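Terminal uridylyltransferase 1 (Trypanosoma brucei, PDB 5HZD) adds uridines to the 3' ends of guide RNAs, ribosomal RNAs and some mRNAs during mitochondrial RNA editing, using UTP. Local coordinates at residues G116-D119 against G120-I124; I69-V72 against A73-D77; W232-R235 against T236-M240. All coordinates share one frame; numbering follows the deposited sequence. Where two conformers were deposited one is given.

Interaction 1 of 3, residues G116-D119 against G120-I124; sequences GVWD and GTADI
From Trp-118 to Ile-124 the chain doubles back as a compact loop through Gly-120, whose phi of 95° would press any side chain against the carbonyl oxygen of Asp-119, so glycine suits the turn. Gly-120 CA lies over the indole of Trp-118, 3.4 Å from the centroid of the six-membered ring, as a CH-pi contact. Ile-124 CD1 covers the opposite face, 3.6 Å from the centroid of the five-membered ring. The indole also works through its edge: Trp-118 NE1 donates to Ala-122 O at 2.9 Å, almost straight (173°) and in the ring plane, which fixes the rotation of the ring. Asp-119 closes the polar side. Its chi1 of 62° swings the carboxylate over the residues that follow, where OD1 accepts Ala-122 N at 2.9 Å on its syn lone pair. The same oxygen takes Thr-121 N at 2.9 Å from above the carboxylate plane, completing an Asx turn. This internally bonded loop leads into strand 124-129 of the nucleotidyltransferase palm and presents Asp-123, which by similarity binds the catalytic magnesium ion, beside Ala-122 and Ile-124 of the probable UTP site.

Interaction 2 of 3, residues I69-V72 against A73-D77; sequences IFHV and AAQRD
His-71 and Gln-75 meet one turn apart near the C-terminal end of helix 59-76, where ordinary alpha-helical bonding is reinforced by a side chain. The regular i to i-4 ladder comes first: Ala-73 N donates to Ile-69 O at 3.0 Å and Ala-74 N to Phe-70 O at 2.9 Å. At the next step the ladder stretches, because Gln-75 N lies 3.3 Å from His-71 O and also makes a weak bond to Val-72 O. The glutamine side chain adds a second bond to the same His-71 oxygen: with chi2 bent at -44° it curls back along the helix, and Gln-75 NE2 reaches His-71 O at 3.0 Å. That carbonyl oxygen therefore holds two N-H groups, which approach from opposite faces of its plane. Beyond it the bonding pattern changes to i to i-3, Arg-76 N going to Ala-73 O and Asp-77 N to Ala-74 O, as happens where a helix runs out. The carboxylate of Asp-77 then ties the chain to its surroundings, OD1 receiving Tyr-375 OH and Gly-79 N, and OD2 receiving Met-378 N. Residue types follow the helix faces: Ile-69, Phe-70 and the small Ala-73 are buried and pack on Pro-312 of helix 310-324, while the polar His-71 and Gln-75 lie on the exposed side. There the imidazole and the amide are only 24° from parallel, and Gln-75 NE2 sits 3.4 Å above the His-71 ring plane, displaced toward its rim.

Interaction 3 of 3, residues W232-R235 against T236-M240; sequences WWNR and TSDMM
The beta hairpin of strands 228-233 and 239-244, in a four-stranded antiparallel sheet with 228-233 outermost and 239-244 next to it, turns here through a type I beta turn from Asn-234 to Ser-237. Trp-233 and Met-240, on the two strands flanking the turn, face each other as an antiparallel non-hydrogen-bonded pair. Asn-234 N donates to Met-239 O at 3.0 Å, and Ser-237 N closes the turn on Asn-234 O. Inside the bend lies the amide of Asn-234, placed there by a chi1 of 72° that folds CG back between the backbone N and the carbonyl carbon. Asn-234 OD1 accepts Asp-238 N at 3.0 Å in the carbonyl plane, on a lone pair, and a weak bond from Met-239 N. The other end of the amide, ND2, donates a hydrogen bond to Asp-238 OD1 at 2.9 Å, within the amide plane and nearly head-on to that oxygen. Asp-238 OD1 is also met from above its carboxylate plane by Thr-236 OG1, at 2.7 Å. Asparagine suits this position because it can both donate and accept across the turn.

On the sheet face of Trp-233, the flexible Met-240 lies across the indole. Met-240 CB stands over the six-membered ring, 3.5 Å from its centroid and only 5° off the normal; CG lies over the same face near CE2, and SD continues obliquely toward NE1 and CZ2 as a Met-aromatic contact. Helix 209-223 packs on this Trp-233 and Met-240 side, and Trp-233 NE1 is hydrogen-bonded to its Glu-216 OE2. In the turn, bonds at both OD1 and ND2 fix the rotation of the Asn-234 amide, and the two bonds reaching Asp-238 OD1 would be expected to stabilise its negative charge.

Interactions 1 and 2 are neighbours, with centres 13 Å apart, the end of helix 59-76 abutting the palm loop. They touch directly: Val-117 CG2 lies 3.5 Å from Arg-76 O, and in one of the two conformers of Arg-76 its CD packs 3.2 Å from Asp-119 OD2. The helix end thus borders the loop that, by similarity, carries a catalytic metal ligand. In that same conformer the side chain of Arg-76 comes within about 4 Å of those of Ala-122 and Ser-111, both assigned to the UTP site by similarity. Interaction 3 stands apart on a different sheet, its centre about 40 Å from that of interaction 1 and 50 Å from that of interaction 2, and away from the annotated sites.

Interaction 1 of 3, residues G116-D119 against G120-I124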
ATOM      1  N   GLY A 116      -1.029  -8.414   6.381  1.00 12.76           N
ATOM      2  CA  GLY A 116      -0.483  -9.009   7.593  1.00 12.61           C
ATOM      3  C   GLY A 116       0.888  -9.639   7.435  1.00 14.59           C
ATOM      4  O   GLY A 116       1.311 -10.409   8.285  1.00 13.91           O
ATOM      5  N   VAL A 117       1.584  -9.288   6.350  1.00 13.22           N
ATOM      6  CA  VAL A 117       2.941  -9.760   6.108  1.00 13.03           C
ATOM      7  C   VAL A 117       3.721  -8.641   5.411  1.00 13.25           C
ATOM      8  O   VAL A 117       3.116  -7.711   4.851  1.00 14.27           O
ATOM      9  CB  VAL A 117       2.976 -11.021   5.177  1.00 13.10           C
ATOM     10  CG1 VAL A 117       2.272 -12.198   5.819  1.00 14.60           C
ATOM     11  CG2 VAL A 117       2.384 -10.702   3.803  1.00 13.86           C
ATOM     12  N   TRP A 118       5.055  -8.746   5.429  1.00 13.96           N
ATOM     13  CA  TRP A 118       5.907  -7.824   4.667  1.00 12.22           C
ATOM     14  C   TRP A 118       7.112  -8.599   4.123  1.00 16.50           C
ATOM     15  O   TRP A 118       7.711  -9.388   4.848  1.00 22.02           O
ATOM     16  CB  TRP A 118       6.343  -6.661   5.562  1.00 13.50           C
ATOM     17  CG  TRP A 118       7.208  -5.624   4.851  1.00 13.73           C
ATOM     18  CD1 TRP A 118       6.890  -4.904   3.746  1.00 16.00           C
ATOM     19  CD2 TRP A 118       8.508  -5.197   5.254  1.00 12.39           C
ATOM     20  NE1 TRP A 118       7.915  -4.050   3.425  1.00 14.38           N
ATOM     21  CE2 TRP A 118       8.930  -4.224   4.322  1.00 13.99           C
ATOM     22  CE3 TRP A 118       9.369  -5.557   6.292  1.00 13.83           C
ATOM     23  CZ2 TRP A 118      10.161  -3.571   4.423  1.00 13.80           C
ATOM     24  CZ3 TRP A 118      10.603  -4.922   6.374  1.00 17.21           C
ATOM     25  CH2 TRP A 118      10.988  -3.954   5.434  1.00 15.49           C
ATOM     26  N   ASP A 119       7.472  -8.375   2.852  1.00 18.16           N
ATOM     27  CA  ASP A 119       8.531  -9.161   2.213  1.00 20.75           C
ATOM     28  C   ASP A 119       9.921  -8.548   2.353  1.00 23.81           C
ATOM     29  O   ASP A 119      10.944  -9.145   1.964  1.00 23.38           O
ATOM     30  CB  ASP A 119       8.160  -9.421   0.737  1.00 22.21           C
ATOM     31  CG  ASP A 119       8.022  -8.145  -0.073  1.00 27.26           C
ATOM     32  OD1 ASP A 119       8.290  -7.054   0.476  1.00 21.88           O
ATOM     33  OD2 ASP A 119       7.665  -8.211  -1.283  1.00 25.95           O
ATOM     34  N   GLY A 120       9.968  -7.360   2.933  1.00 20.88           N
ATOM     35  CA  GLY A 120      11.241  -6.732   3.236  1.00 20.38           C
ATOM     36  C   GLY A 120      11.608  -5.787   2.113  1.00 20.84           C
ATOM     37  O   GLY A 120      12.621  -5.097   2.180  1.00 27.13           O
ATOM     38  N   THR A 121      10.773  -5.733   1.089  1.00 18.44           N
ATOM     39  CA  THR A 121      11.062  -4.920  -0.099  0.60 20.16           C
ATOM     40  C   THR A 121       9.960  -3.929  -0.466  1.00 20.12           C
ATOM     41  O   THR A 121      10.243  -2.809  -0.906  1.00 24.57           O
ATOM     42  CB  THR A 121      11.309  -5.797  -1.332  0.60 24.23           C
ATOM     43  OG1 THR A 121      10.118  -6.528  -1.642  0.60 31.41           O
ATOM     44  CG2 THR A 121      12.473  -6.753  -1.090  0.60 17.96           C
ATOM     45  N   ALA A 122       8.695  -4.331  -0.299  1.00 18.86           N
ATOM     46  CA  ALA A 122       7.565  -3.449  -0.618  1.00 19.21           C
ATOM     47  C   ALA A 122       7.693  -2.119   0.135  1.00 19.01           C
ATOM     48  O   ALA A 122       8.121  -2.098   1.296  1.00 18.71           O
ATOM     49  CB  ALA A 122       6.235  -4.098  -0.277  1.00 20.03           C
ATOM     50  N   ASP A 123       7.321  -1.014  -0.508  1.00 20.16           N
ATOM     51  CA  ASP A 123       7.356   0.279   0.191  1.00 18.57           C
ATOM     52  C   ASP A 123       6.511   0.230   1.473  1.00 16.96           C
ATOM     53  O   ASP A 123       5.432  -0.349   1.489  1.00 21.45           O
ATOM     54  CB  ASP A 123       6.774   1.394  -0.696  1.00 22.43           C
ATOM     55  CG  ASP A 123       7.647   1.733  -1.874  1.00 27.40           C
ATOM     56  OD1 ASP A 123       8.691   1.080  -2.086  1.00 29.85           O
ATOM     57  OD2 ASP A 123       7.257   2.668  -2.612  1.00 27.74           O
ATOM     58  N   ILE A 124       7.002   0.870   2.548  1.00 15.29           N
ATOM     59  CA  ILE A 124       6.237   1.005   3.785  1.00 12.22           C
ATOM     60  C   ILE A 124       5.651   2.403   3.778  1.00 14.28           C
ATOM     61  O   ILE A 124       6.353   3.344   3.434  1.00 14.26           O
ATOM     62  CB  ILE A 124       7.173   0.871   5.022  1.00 13.26           C
ATOM     63  CG1 ILE A 124       7.680  -0.573   5.132  1.00 14.38           C
ATOM     64  CG2 ILE A 124       6.472   1.329   6.319  1.00 15.94           C
ATOM     65  CD1 ILE A 124       6.609  -1.623   5.515  1.00 15.75           C
TER

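Interaction 2 of 3, residues I69-V72 against A73-D77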
ATOM      1  N   ILE A  69      -1.008 -19.800  -7.108  1.00 13.42           N
ATOM      2  CA  ILE A  69      -1.474 -18.646  -6.341  1.00 14.82           C
ATOM      3  C   ILE A  69      -0.867 -18.634  -4.946  1.00 12.90           C
ATOM      4  O   ILE A  69      -0.335 -17.606  -4.501  1.00 14.36           O
ATOM      5  CB  ILE A  69      -3.018 -18.653  -6.255  1.00 14.97           C
ATOM      6  CG1 ILE A  69      -3.596 -18.334  -7.631  1.00 15.28           C
ATOM      7  CG2 ILE A  69      -3.512 -17.617  -5.245  1.00 16.03           C
ATOM      8  CD1 ILE A  69      -5.066 -18.747  -7.819  1.00 18.16           C
ATOM      9  N   PHE A  70      -0.883 -19.785  -4.270  1.00 13.45           N
ATOM     10  CA  PHE A  70      -0.301 -19.830  -2.937  1.00 13.55           C
ATOM     11  C   PHE A  70       1.221 -19.678  -2.973  1.00 14.60           C
ATOM     12  O   PHE A  70       1.803 -19.127  -2.030  1.00 16.81           O
ATOM     13  CB  PHE A  70      -0.716 -21.099  -2.163  1.00 16.97           C
ATOM     14  CG  PHE A  70      -1.947 -20.902  -1.326  1.00 15.07           C
ATOM     15  CD1 PHE A  70      -3.201 -21.130  -1.867  1.00 14.88           C
ATOM     16  CD2 PHE A  70      -1.843 -20.439  -0.023  1.00 17.25           C
ATOM     17  CE1 PHE A  70      -4.350 -20.920  -1.114  1.00 15.10           C
ATOM     18  CE2 PHE A  70      -2.983 -20.216   0.740  1.00 15.54           C
ATOM     19  CZ  PHE A  70      -4.229 -20.471   0.202  1.00 14.95           C
ATOM     20  N   HIS A  71       1.868 -20.108  -4.053  1.00 13.71           N
ATOM     21  CA  HIS A  71       3.320 -19.947  -4.153  1.00 18.15           C
ATOM     22  C   HIS A  71       3.685 -18.471  -4.295  1.00 16.85           C
ATOM     23  O   HIS A  71       4.608 -17.988  -3.630  1.00 18.48           O
ATOM     24  CB  HIS A  71       3.894 -20.764  -5.327  1.00 19.27           C
ATOM     25  CG  HIS A  71       5.386 -20.680  -5.431  1.00 22.85           C
ATOM     26  ND1 HIS A  71       6.220 -21.577  -4.801  1.00 31.69           N
ATOM     27  CD2 HIS A  71       6.189 -19.790  -6.058  1.00 23.54           C
ATOM     28  CE1 HIS A  71       7.477 -21.250  -5.049  1.00 31.15           C
ATOM     29  NE2 HIS A  71       7.486 -20.167  -5.802  1.00 25.34           N
ATOM     30  N   VAL A  72       2.973 -17.757  -5.159  1.00 13.71           N
ATOM     31  CA  VAL A  72       3.175 -16.316  -5.309  1.00 15.87           C
ATOM     32  C   VAL A  72       2.935 -15.614  -3.973  1.00 19.81           C
ATOM     33  O   VAL A  72       3.729 -14.759  -3.553  1.00 18.84           O
ATOM     34  CB  VAL A  72       2.256 -15.711  -6.384  1.00 18.36           C
ATOM     35  CG1 VAL A  72       2.376 -14.189  -6.376  1.00 21.61           C
ATOM     36  CG2 VAL A  72       2.627 -16.258  -7.750  1.00 22.08           C
ATOM     37  N   ALA A  73       1.863 -15.987  -3.278  1.00 14.18           N
ATOM     38  CA  ALA A  73       1.552 -15.347  -1.991  1.00 14.29           C
ATOM     39  C   ALA A  73       2.632 -15.634  -0.949  1.00 18.73           C
ATOM     40  O   ALA A  73       2.969 -14.762  -0.122  1.00 17.33           O
ATOM     41  CB  ALA A  73       0.200 -15.840  -1.502  1.00 15.15           C
ATOM     42  N   ALA A  74       3.183 -16.844  -0.967  1.00 15.09           N
ATOM     43  CA  ALA A  74       4.233 -17.212  -0.018  1.00 17.54           C
ATOM     44  C   ALA A  74       5.483 -16.334  -0.179  1.00 19.71           C
ATOM     45  O   ALA A  74       6.153 -16.036   0.807  1.00 18.79           O
ATOM     46  CB  ALA A  74       4.598 -18.696  -0.149  1.00 17.80           C
ATOM     47  N   GLN A  75       5.792 -15.910  -1.406  1.00 17.77           N
ATOM     48  CA  GLN A  75       6.931 -15.011  -1.619  1.00 19.05           C
ATOM     49  C   GLN A  75       6.770 -13.652  -0.982  1.00 20.59           C
ATOM     50  O   GLN A  75       7.773 -12.942  -0.759  1.00 20.85           O
ATOM     51  CB  GLN A  75       7.217 -14.813  -3.113  1.00 23.78           C
ATOM     52  CG  GLN A  75       7.298 -16.120  -3.904  1.00 27.96           C
ATOM     53  CD  GLN A  75       8.101 -17.179  -3.195  1.00 37.76           C
ATOM     54  OE1 GLN A  75       9.267 -16.963  -2.833  1.00 43.34           O
ATOM     55  NE2 GLN A  75       7.485 -18.344  -2.984  1.00 40.05           N
ATOM     56  N   ARG A  76       5.523 -13.242  -0.718  1.00 15.02           N
ATOM     57  CA  ARG A  76       5.297 -11.959  -0.076  0.51 15.54           C
ATOM     58  C   ARG A  76       5.417 -12.067   1.452  1.00 15.78           C
ATOM     59  O   ARG A  76       5.498 -11.045   2.145  1.00 19.73           O
ATOM     60  CB  ARG A  76       3.932 -11.377  -0.480  0.51 17.80           C
ATOM     61  CG  ARG A  76       3.883 -10.733  -1.882  0.51 16.42           C
ATOM     62  CD  ARG A  76       4.814  -9.507  -1.987  0.51 18.40           C
ATOM     63  NE  ARG A  76       4.149  -8.295  -2.477  0.51 28.84           N
ATOM     64  CZ  ARG A  76       3.800  -7.266  -1.706  0.51 30.23           C
ATOM     65  NH1 ARG A  76       4.032  -7.303  -0.405  0.51 36.59           N
ATOM     66  NH2 ARG A  76       3.211  -6.198  -2.237  0.51 33.75           N
ATOM     67  N   ASP A  77       5.417 -13.295   1.966  1.00 14.17           N
ATOM     68  CA  ASP A  77       5.443 -13.559   3.416  1.00 15.53           C
ATOM     69  C   ASP A  77       6.864 -13.925   3.826  1.00 14.53           C
ATOM     70  O   ASP A  77       7.284 -15.075   3.652  1.00 20.04           O
ATOM     71  CB  ASP A  77       4.515 -14.730   3.738  1.00 15.69           C
ATOM     72  CG  ASP A  77       4.432 -15.057   5.231  1.00 19.55           C
ATOM     73  OD1 ASP A  77       5.228 -14.538   6.044  1.00 19.12           O
ATOM     74  OD2 ASP A  77       3.576 -15.889   5.594  1.00 19.93           O
TER

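Interaction 3 of 3, residues W232-R235 against T236-M240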
ATOM      1  N   TRP A 232      33.170   5.834  23.724  1.00 25.67           N
ATOM      2  CA  TRP A 232      34.607   6.113  23.694  1.00 27.69           C
ATOM      3  C   TRP A 232      35.005   7.349  22.870  1.00 29.08           C
ATOM      4  O   TRP A 232      34.309   7.735  21.932  1.00 29.24           O
ATOM      5  CB  TRP A 232      35.384   4.871  23.253  1.00 32.35           C
ATOM      6  CG  TRP A 232      35.178   4.410  21.824  1.00 32.58           C
ATOM      7  CD1 TRP A 232      36.071   4.550  20.799  1.00 33.80           C
ATOM      8  CD2 TRP A 232      34.056   3.676  21.280  1.00 29.10           C
ATOM      9  NE1 TRP A 232      35.575   3.973  19.655  1.00 29.79           N
ATOM     10  CE2 TRP A 232      34.343   3.428  19.918  1.00 29.91           C
ATOM     11  CE3 TRP A 232      32.840   3.208  21.809  1.00 28.00           C
ATOM     12  CZ2 TRP A 232      33.455   2.751  19.072  1.00 33.81           C
ATOM     13  CZ3 TRP A 232      31.949   2.536  20.961  1.00 32.28           C
ATOM     14  CH2 TRP A 232      32.265   2.315  19.605  1.00 31.87           C
ATOM     15  N   TRP A 233      36.120   7.971  23.236  1.00 27.58           N
ATOM     16  CA  TRP A 233      36.559   9.206  22.590  1.00 25.43           C
ATOM     17  C   TRP A 233      37.865   9.039  21.830  1.00 31.02           C
ATOM     18  O   TRP A 233      38.709   8.216  22.199  1.00 33.16           O
ATOM     19  CB  TRP A 233      36.754  10.301  23.637  1.00 25.51           C
ATOM     20  CG  TRP A 233      35.495  10.801  24.237  1.00 24.78           C
ATOM     21  CD1 TRP A 233      34.771  10.229  25.247  1.00 25.00           C
ATOM     22  CD2 TRP A 233      34.794  11.991  23.863  1.00 24.28           C
ATOM     23  NE1 TRP A 233      33.646  10.980  25.510  1.00 26.53           N
ATOM     24  CE2 TRP A 233      33.646  12.075  24.681  1.00 26.01           C
ATOM     25  CE3 TRP A 233      35.018  12.981  22.902  1.00 26.33           C
ATOM     26  CZ2 TRP A 233      32.732  13.128  24.582  1.00 24.29           C
ATOM     27  CZ3 TRP A 233      34.111  14.029  22.805  1.00 24.68           C
ATOM     28  CH2 TRP A 233      32.976  14.088  23.632  1.00 22.76           C
ATOM     29  N   ASN A 234      38.050   9.834  20.780  1.00 30.25           N
ATOM     30  CA  ASN A 234      39.338   9.828  20.093  1.00 30.95           C
ATOM     31  C   ASN A 234      40.412  10.639  20.820  1.00 34.60           C
ATOM     32  O   ASN A 234      40.141  11.293  21.837  1.00 36.94           O
ATOM     33  CB  ASN A 234      39.210  10.206  18.615  1.00 34.68           C
ATOM     34  CG  ASN A 234      38.901  11.677  18.405  1.00 32.71           C
ATOM     35  OD1 ASN A 234      38.593  12.398  19.347  1.00 29.40           O
ATOM     36  ND2 ASN A 234      39.015  12.129  17.164  1.00 30.41           N
ATOM     37  N   ARG A 235      41.630  10.607  20.296  1.00 34.50           N
ATOM     38  CA  ARG A 235      42.787  11.081  21.057  1.00 35.11           C
ATOM     39  C   ARG A 235      42.689  12.593  21.222  1.00 36.11           C
ATOM     40  O   ARG A 235      43.167  13.153  22.202  1.00 40.07           O
ATOM     41  CB  ARG A 235      44.119  10.704  20.364  1.00 38.61           C
ATOM     42  CG  ARG A 235      44.387   9.188  20.043  1.00 58.89           C
ATOM     43  CD  ARG A 235      43.254   8.216  20.452  1.00 58.00           C
ATOM     44  NE  ARG A 235      42.701   7.381  19.373  1.00 54.60           N
ATOM     45  CZ  ARG A 235      42.239   7.814  18.196  1.00 49.11           C
ATOM     46  NH1 ARG A 235      42.263   9.097  17.865  1.00 42.09           N
ATOM     47  NH2 ARG A 235      41.757   6.939  17.325  1.00 51.88           N
ATOM     48  N   THR A 236      42.044  13.244  20.254  1.00 35.68           N
ATOM     49  CA  THR A 236      41.934  14.702  20.232  1.00 30.52           C
ATOM     50  C   THR A 236      40.646  15.233  20.889  1.00 33.53           C
ATOM     51  O   THR A 236      40.409  16.451  20.899  1.00 32.69           O
ATOM     52  CB  THR A 236      42.018  15.239  18.791  1.00 33.38           C
ATOM     53  OG1 THR A 236      41.291  14.375  17.913  1.00 35.30           O
ATOM     54  CG2 THR A 236      43.463  15.296  18.333  1.00 38.67           C
ATOM     55  N   SER A 237      39.846  14.323  21.447  1.00 31.95           N
ATOM     56  CA  SER A 237      38.612  14.679  22.150  1.00 30.46           C
ATOM     57  C   SER A 237      37.637  15.450  21.279  1.00 27.53           C
ATOM     58  O   SER A 237      36.912  16.324  21.783  1.00 25.72           O
ATOM     59  CB  SER A 237      38.914  15.501  23.407  1.00 37.21           C
ATOM     60  OG  SER A 237      39.582  14.722  24.385  1.00 45.87           O
ATOM     61  N   ASP A 238      37.609  15.149  19.986  1.00 23.47           N
ATOM     62  CA  ASP A 238      36.667  15.821  19.083  1.00 23.98           C
ATOM     63  C   ASP A 238      35.790  14.861  18.307  1.00 24.46           C
ATOM     64  O   ASP A 238      35.089  15.241  17.366  1.00 24.63           O
ATOM     65  CB  ASP A 238      37.369  16.841  18.156  1.00 25.98           C
ATOM     66  CG  ASP A 238      38.536  16.236  17.380  1.00 35.18           C
ATOM     67  OD1 ASP A 238      38.687  14.991  17.374  1.00 35.53           O
ATOM     68  OD2 ASP A 238      39.293  17.021  16.767  1.00 38.60           O
ATOM     69  N   MET A 239      35.796  13.602  18.731  1.00 24.40           N
ATOM     70  CA  MET A 239      34.864  12.641  18.218  1.00 24.68           C
ATOM     71  C   MET A 239      34.527  11.664  19.323  1.00 25.84           C
ATOM     72  O   MET A 239      35.416  11.133  19.981  1.00 26.53           O
ATOM     73  CB  MET A 239      35.438  11.895  17.013  1.00 27.91           C
ATOM     74  CG  MET A 239      34.503  10.824  16.527  1.00 35.24           C
ATOM     75  SD  MET A 239      35.228   9.891  15.175  1.00 60.31           S
ATOM     76  CE  MET A 239      36.694   9.243  15.974  1.00 54.35           C
ATOM     77  N   MET A 240      33.242  11.443  19.540  1.00 20.77           N
ATOM     78  CA  MET A 240      32.795  10.444  20.504  1.00 22.47           C
ATOM     79  C   MET A 240      31.988   9.399  19.766  1.00 23.56           C
ATOM     80  O   MET A 240      31.072   9.708  19.016  1.00 19.94           O
ATOM     81  CB  MET A 240      31.921  11.047  21.607  1.00 20.71           C
ATOM     82  CG  MET A 240      31.646  10.047  22.761  1.00 22.94           C
ATOM     83  SD  MET A 240      30.397  10.611  23.938  1.00 24.49           S
ATOM     84  CE  MET A 240      28.884  10.083  23.119  1.00 22.58           C
TER
HETATM   85  O   HOH W   1      35.549   7.912  18.944  1.00 30.75           O